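Local structure of polyphosphate kinase (Porphyromonas gingivalis, 2O8R) at residues L375-Y378 with N383-I386; S385-L390 with L416-R421. The protein probably catalyses the reversible, magnesium-dependent transfer of the terminal phosphate of ATP to a growing polyphosphate chain. The protein carries 3 engineered substitutions. All coordinates share one frame; numbering follows the deposited sequence.

Contact 1: L375-Y378 with N383-I386; sequences LTQY and NSSI
Strand 370-377 ends beside the first turn of helix 385-395, and the two backbones come nearest at Q377 and I386, whose CA atoms stand 10.2 Å apart. This is the first half of a beta-alpha-beta unit in the first phospholipase D-like C-terminal domain of the polyphosphate kinase 1 family; the parallel strand 399-404 completes it. L375 and Q377 both send their side chains from the strand toward the helix, while T376 between them turns to the other face and hydrogen-bonds through OG1 to A440 O and T442 N. The apolar part of the contact is one pair of methyls: L375 CD1 lies 4.2 Å from I386 CG2, the two side chains meeting at a slant. I386 has CG1 beside the backbone N (chi1 -76°), which leaves CG2 anti to that N and directed at the strand. Helix 355-365 packs against the I386 side chain as well, through V357, V358 and L361. At the edge of the patch the Q377 amide reaches over: OE1 is 4.4 Å from I386 CG2 and 4.5 Å from S384 OG, too far for a hydrogen bond to the serine. S384 is the N-cap of helix 385-395, and its OG instead makes a weak hydrogen bond to I387 N.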
ATOM      1  N   LEU A 375     -15.008  14.520  13.701  1.00 48.56           N
ATOM      2  CA  LEU A 375     -13.662  15.001  13.378  1.00 52.14           C
ATOM      3  C   LEU A 375     -13.398  15.336  11.898  1.00 54.49           C
ATOM      4  O   LEU A 375     -14.132  14.936  10.978  1.00 43.56           O
ATOM      5  CB  LEU A 375     -12.592  14.044  13.919  1.00 50.24           C
ATOM      6  CG  LEU A 375     -11.951  13.021  12.983  1.00 58.24           C
ATOM      7  CD1 LEU A 375     -10.672  12.479  13.605  1.00 61.52           C
ATOM      8  CD2 LEU A 375     -12.922  11.915  12.699  1.00 62.88           C
ATOM      9  N   THR A 376     -12.333  16.089  11.683  1.00 34.93           N
ATOM     10  CA  THR A 376     -11.921  16.399  10.340  1.00 51.20           C
ATOM     11  C   THR A 376     -10.795  15.440   9.955  1.00 50.15           C
ATOM     12  O   THR A 376     -10.127  14.902  10.826  1.00 56.55           O
ATOM     13  CB  THR A 376     -11.505  17.873  10.228  1.00 46.37           C
ATOM     14  OG1 THR A 376     -10.555  18.180  11.252  1.00 43.76           O
ATOM     15  CG2 THR A 376     -12.708  18.772  10.421  1.00 42.15           C
ATOM     16  N   GLN A 377     -10.618  15.210   8.654  1.00 65.04           N
ATOM     17  CA  GLN A 377      -9.580  14.325   8.111  1.00 58.72           C
ATOM     18  C   GLN A 377      -9.197  14.809   6.711  1.00 65.66           C
ATOM     19  O   GLN A 377     -10.085  15.127   5.910  1.00 62.63           O
ATOM     20  CB  GLN A 377     -10.119  12.894   8.011  1.00 62.23           C
ATOM     21  CG  GLN A 377      -9.730  11.962   9.150  1.00 73.52           C
ATOM     22  CD  GLN A 377      -8.589  11.015   8.793  1.00 83.70           C
ATOM     23  OE1 GLN A 377      -8.328  10.043   9.507  1.00 87.38           O
ATOM     24  NE2 GLN A 377      -7.907  11.291   7.684  1.00 87.92           N
ATOM     25  N   TYR A 378      -7.896  14.882   6.412  1.00 73.66           N
ATOM     26  CA  TYR A 378      -7.453  15.306   5.073  1.00 69.79           C
ATOM     27  C   TYR A 378      -8.050  14.425   3.976  1.00 66.66           C
ATOM     28  O   TYR A 378      -8.758  14.918   3.101  1.00 60.52           O
ATOM     29  CB  TYR A 378      -5.930  15.337   4.953  1.00 83.38           C
ATOM     30  CG  TYR A 378      -5.442  15.568   3.530  1.00 95.57           C
ATOM     31  CD1 TYR A 378      -5.659  16.782   2.882  1.00 98.42           C
ATOM     32  CD2 TYR A 378      -4.761  14.572   2.835  1.00103.56           C
ATOM     33  CE1 TYR A 378      -5.219  16.996   1.582  1.00109.16           C
ATOM     34  CE2 TYR A 378      -4.315  14.776   1.533  1.00111.15           C
ATOM     35  CZ  TYR A 378      -4.546  15.990   0.911  1.00113.23           C
ATOM     36  OH  TYR A 378      -4.105  16.193  -0.382  1.00112.46           O
ATOM     37  N   ASN A 383      -6.261   2.777   5.894  1.00 53.73           N
ATOM     38  CA  ASN A 383      -6.679   2.294   7.188  1.00 52.64           C
ATOM     39  C   ASN A 383      -5.854   2.956   8.269  1.00 46.37           C
ATOM     40  O   ASN A 383      -4.681   3.205   8.056  1.00 45.25           O
ATOM     41  CB  ASN A 383      -6.444   0.790   7.253  1.00 53.21           C
ATOM     42  CG  ASN A 383      -7.701   0.013   7.077  1.00 60.68           C
ATOM     43  OD1 ASN A 383      -8.615   0.116   7.894  1.00 89.28           O
ATOM     44  ND2 ASN A 383      -7.765  -0.781   6.015  1.00 55.02           N
ATOM     45  N   SER A 384      -6.463   3.225   9.425  1.00 63.31           N
ATOM     46  CA  SER A 384      -5.728   3.728  10.594  1.00 48.31           C
ATOM     47  C   SER A 384      -6.418   3.401  11.922  1.00 55.17           C
ATOM     48  O   SER A 384      -7.633   3.214  11.976  1.00 63.34           O
ATOM     49  CB  SER A 384      -5.501   5.237  10.488  1.00 37.63           C
ATOM     50  OG  SER A 384      -6.719   5.942  10.251  1.00 52.49           O
ATOM     51  N   SER A 385      -5.614   3.343  12.981  1.00 55.38           N
ATOM     52  CA  SER A 385      -6.055   3.287  14.378  1.00 46.92           C
ATOM     53  C   SER A 385      -7.238   4.181  14.680  1.00 53.96           C
ATOM     54  O   SER A 385      -8.221   3.764  15.294  1.00 67.97           O
ATOM     55  CB  SER A 385      -4.906   3.744  15.256  1.00 26.29           C
ATOM     56  OG  SER A 385      -3.792   2.903  15.060  1.00 67.32           O
ATOM     57  N   ILE A 386      -7.127   5.426  14.245  1.00 57.82           N
ATOM     58  CA  ILE A 386      -8.206   6.370  14.369  1.00 47.86           C
ATOM     59  C   ILE A 386      -9.482   5.869  13.693  1.00 56.89           C
ATOM     60  O   ILE A 386     -10.528   5.792  14.361  1.00 45.82           O
ATOM     61  CB  ILE A 386      -7.759   7.766  13.918  1.00 45.12           C
ATOM     62  CG1 ILE A 386      -6.880   8.364  15.020  1.00 48.29           C
ATOM     63  CG2 ILE A 386      -8.949   8.678  13.661  1.00 46.31           C
ATOM     64  CD1 ILE A 386      -6.303   9.700  14.702  1.00 40.77           C
TER

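Contact 2: S385-L390 with L416-R421; sequences SIISAL and LRLSER
Between segments 385-390 and 416-421 the backbones come nearest at I387 and L418, whose CA atoms are 9.6 Å apart, so the segments meet through side chains alone. Both are regular helix, with backbone hydrogen bonds such as A389 N to S385 O and R421 N to R417 O. A single branch of I387 does the touching: its CG2 methyl sits 4.3 Å from L418 CD1 and 4.4 Å from R421 NH1. L418 and R421 lie three residues apart along their helix, so they present neighbouring side chains to the one methyl. These are the helices of successive beta-alpha-beta crossovers: helix 385-395 links parallel strands 370-377 and 399-404, and helix 416-425 leads from strand 399-404 to strand 428-431. The anti torsions chi1 (179°) and chi2 (175°) carry the R421 chain toward helix 385-395, and a turn at chi3 (94°) sets the guanidinium oblique to the I387 methyl. Its polar partners lie beyond the segment: NE forms a salt bridge with E391 OE2, farther along helix 385-395, and NH1 lies close to N383 OD1, probably hydrogen-bonded although the modelled distance is doubtful. The same arginine also packs on S385 of the second subunit, while L418 rests against V380.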
ATOM      1  N   SER A 385      -5.614   3.343  12.981  1.00 55.38           N
ATOM      2  CA  SER A 385      -6.055   3.287  14.378  1.00 46.92           C
ATOM      3  C   SER A 385      -7.238   4.181  14.680  1.00 53.96           C
ATOM      4  O   SER A 385      -8.221   3.764  15.294  1.00 67.97           O
ATOM      5  CB  SER A 385      -4.906   3.744  15.256  1.00 26.29           C
ATOM      6  OG  SER A 385      -3.792   2.903  15.060  1.00 67.32           O
ATOM      7  N   ILE A 386      -7.127   5.426  14.245  1.00 57.82           N
ATOM      8  CA  ILE A 386      -8.206   6.370  14.369  1.00 47.86           C
ATOM      9  C   ILE A 386      -9.482   5.869  13.693  1.00 56.89           C
ATOM     10  O   ILE A 386     -10.528   5.792  14.361  1.00 45.82           O
ATOM     11  CB  ILE A 386      -7.759   7.766  13.918  1.00 45.12           C
ATOM     12  CG1 ILE A 386      -6.880   8.364  15.020  1.00 48.29           C
ATOM     13  CG2 ILE A 386      -8.949   8.678  13.661  1.00 46.31           C
ATOM     14  CD1 ILE A 386      -6.303   9.700  14.702  1.00 40.77           C
ATOM     15  N   ILE A 387      -9.390   5.465  12.415  1.00 46.34           N
ATOM     16  CA  ILE A 387     -10.548   4.866  11.726  1.00 48.49           C
ATOM     17  C   ILE A 387     -11.110   3.693  12.547  1.00 53.56           C
ATOM     18  O   ILE A 387     -12.320   3.572  12.751  1.00 42.60           O
ATOM     19  CB  ILE A 387     -10.225   4.353  10.302  1.00 53.15           C
ATOM     20  CG1 ILE A 387      -9.661   5.454   9.381  1.00 50.02           C
ATOM     21  CG2 ILE A 387     -11.465   3.714   9.687  1.00 32.42           C
ATOM     22  CD1 ILE A 387     -10.492   6.700   9.291  1.00 54.90           C
ATOM     23  N   SER A 388     -10.215   2.857  13.054  1.00 41.80           N
ATOM     24  CA  SER A 388     -10.615   1.702  13.825  1.00 47.84           C
ATOM     25  C   SER A 388     -11.349   2.089  15.101  1.00 59.29           C
ATOM     26  O   SER A 388     -12.421   1.544  15.392  1.00 58.79           O
ATOM     27  CB  SER A 388      -9.405   0.846  14.136  1.00 41.99           C
ATOM     28  OG  SER A 388      -9.117   0.001  13.032  1.00 76.21           O
ATOM     29  N   ALA A 389     -10.788   3.038  15.846  1.00 56.53           N
ATOM     30  CA  ALA A 389     -11.441   3.519  17.061  1.00 54.19           C
ATOM     31  C   ALA A 389     -12.806   4.095  16.716  1.00 44.52           C
ATOM     32  O   ALA A 389     -13.772   3.864  17.430  1.00 47.75           O
ATOM     33  CB  ALA A 389     -10.583   4.549  17.778  1.00 47.36           C
ATOM     34  N   LEU A 390     -12.880   4.822  15.605  1.00 48.02           N
ATOM     35  CA  LEU A 390     -14.137   5.418  15.162  1.00 50.17           C
ATOM     36  C   LEU A 390     -15.155   4.360  14.750  1.00 54.13           C
ATOM     37  O   LEU A 390     -16.331   4.482  15.068  1.00 72.56           O
ATOM     38  CB  LEU A 390     -13.901   6.386  14.003  1.00 46.89           C
ATOM     39  CG  LEU A 390     -13.158   7.683  14.326  1.00 58.38           C
ATOM     40  CD1 LEU A 390     -12.799   8.344  13.038  1.00 61.25           C
ATOM     41  CD2 LEU A 390     -13.969   8.633  15.208  1.00 35.59           C
ATOM     42  N   LEU A 416     -12.840   3.476  -1.860  1.00 83.54           N
ATOM     43  CA  LEU A 416     -14.237   3.158  -2.068  1.00 78.34           C
ATOM     44  C   LEU A 416     -14.689   2.042  -1.120  1.00 85.31           C
ATOM     45  O   LEU A 416     -15.725   2.160  -0.446  1.00 78.42           O
ATOM     46  CB  LEU A 416     -14.455   2.756  -3.526  1.00 82.09           C
ATOM     47  CG  LEU A 416     -15.718   3.212  -4.263  1.00 89.86           C
ATOM     48  CD1 LEU A 416     -16.016   4.693  -4.016  1.00 79.03           C
ATOM     49  CD2 LEU A 416     -15.581   2.919  -5.764  1.00 73.80           C
ATOM     50  N   ARG A 417     -13.891   0.978  -1.049  1.00 74.95           N
ATOM     51  CA  ARG A 417     -14.177  -0.139  -0.157  1.00 79.18           C
ATOM     52  C   ARG A 417     -14.072   0.280   1.315  1.00 79.65           C
ATOM     53  O   ARG A 417     -14.887  -0.139   2.148  1.00 73.15           O
ATOM     54  CB  ARG A 417     -13.248  -1.323  -0.458  1.00 73.03           C
ATOM     55  CG  ARG A 417     -13.524  -2.572   0.382  1.00 89.81           C
ATOM     56  CD  ARG A 417     -12.628  -3.734  -0.010  1.00 96.16           C
ATOM     57  NE  ARG A 417     -12.962  -4.271  -1.330  1.00114.46           N
ATOM     58  CZ  ARG A 417     -13.783  -5.298  -1.544  1.00114.14           C
ATOM     59  NH1 ARG A 417     -14.367  -5.913  -0.523  1.00116.24           N
ATOM     60  NH2 ARG A 417     -14.023  -5.714  -2.782  1.00110.50           N
ATOM     61  N   LEU A 418     -13.080   1.116   1.622  1.00 73.49           N
ATOM     62  CA  LEU A 418     -12.847   1.569   2.995  1.00 69.46           C
ATOM     63  C   LEU A 418     -13.969   2.490   3.499  1.00 69.64           C
ATOM     64  O   LEU A 418     -14.394   2.383   4.652  1.00 55.78           O
ATOM     65  CB  LEU A 418     -11.468   2.228   3.123  1.00 55.01           C
ATOM     66  CG  LEU A 418     -11.178   3.142   4.318  1.00 54.92           C
ATOM     67  CD1 LEU A 418     -11.183   2.410   5.638  1.00 48.46           C
ATOM     68  CD2 LEU A 418      -9.851   3.812   4.122  1.00 69.05           C
ATOM     69  N   SER A 419     -14.450   3.376   2.630  1.00 63.50           N
ATOM     70  CA  SER A 419     -15.547   4.276   2.979  1.00 64.34           C
ATOM     71  C   SER A 419     -16.850   3.512   3.182  1.00 66.44           C
ATOM     72  O   SER A 419     -17.648   3.849   4.062  1.00 62.77           O
ATOM     73  CB  SER A 419     -15.743   5.330   1.895  1.00 53.20           C
ATOM     74  OG  SER A 419     -14.557   6.073   1.707  1.00 93.50           O
ATOM     75  N   GLU A 420     -17.061   2.486   2.364  1.00 50.79           N
ATOM     76  CA  GLU A 420     -18.269   1.709   2.462  1.00 74.38           C
ATOM     77  C   GLU A 420     -18.208   0.877   3.741  1.00 72.92           C
ATOM     78  O   GLU A 420     -19.224   0.694   4.412  1.00 76.17           O
ATOM     79  CB  GLU A 420     -18.512   0.866   1.192  1.00 87.44           C
ATOM     80  CG  GLU A 420     -17.751  -0.457   1.099  1.00102.32           C
ATOM     81  CD  GLU A 420     -17.906  -1.154  -0.248  1.00110.39           C
ATOM     82  OE1 GLU A 420     -17.993  -2.405  -0.263  1.00114.34           O
ATOM     83  OE2 GLU A 420     -17.938  -0.456  -1.287  1.00124.46           O
ATOM     84  N   ARG A 421     -17.010   0.427   4.106  1.00 49.90           N
ATOM     85  CA  ARG A 421     -16.855  -0.335   5.324  1.00 52.36           C
ATOM     86  C   ARG A 421     -17.192   0.541   6.516  1.00 67.23           C
ATOM     87  O   ARG A 421     -17.840   0.087   7.469  1.00 73.22           O
ATOM     88  CB  ARG A 421     -15.437  -0.878   5.455  1.00 60.87           C
ATOM     89  CG  ARG A 421     -15.222  -1.671   6.730  1.00 59.60           C
ATOM     90  CD  ARG A 421     -13.847  -2.299   6.784  1.00 75.46           C
ATOM     91  NE  ARG A 421     -12.900  -1.458   7.499  1.00 73.13           N
ATOM     92  CZ  ARG A 421     -11.786  -0.964   6.976  1.00 81.37           C
ATOM     93  NH1 ARG A 421     -11.000  -0.211   7.726  1.00 85.32           N
ATOM     94  NH2 ARG A 421     -11.452  -1.223   5.717  1.00 95.31           N
TER

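Overall arrangement
The segments of contacts 1 and 2 overlap at S385 and I386, but I386 works in contact 1 and I387 in contact 2. They use different sides of helix 385-395, one turned to strand 370-377 and the other to helix 416-425; their centres are 8 Å apart. I387 joins them, since its CD1 lies 4.0 Å from Q377 OE1, and L390 CD1 packs 3.6 Å from L375 CD2 one turn on. The side chain of Q377 is about 5 Å from that of R379, a predicted magnesium site, and about 11 Å from that of H439, the predicted phosphohistidine, whereas the side chain of L418 is about 8 Å from that of R379. Both contacts also reach the second subunit.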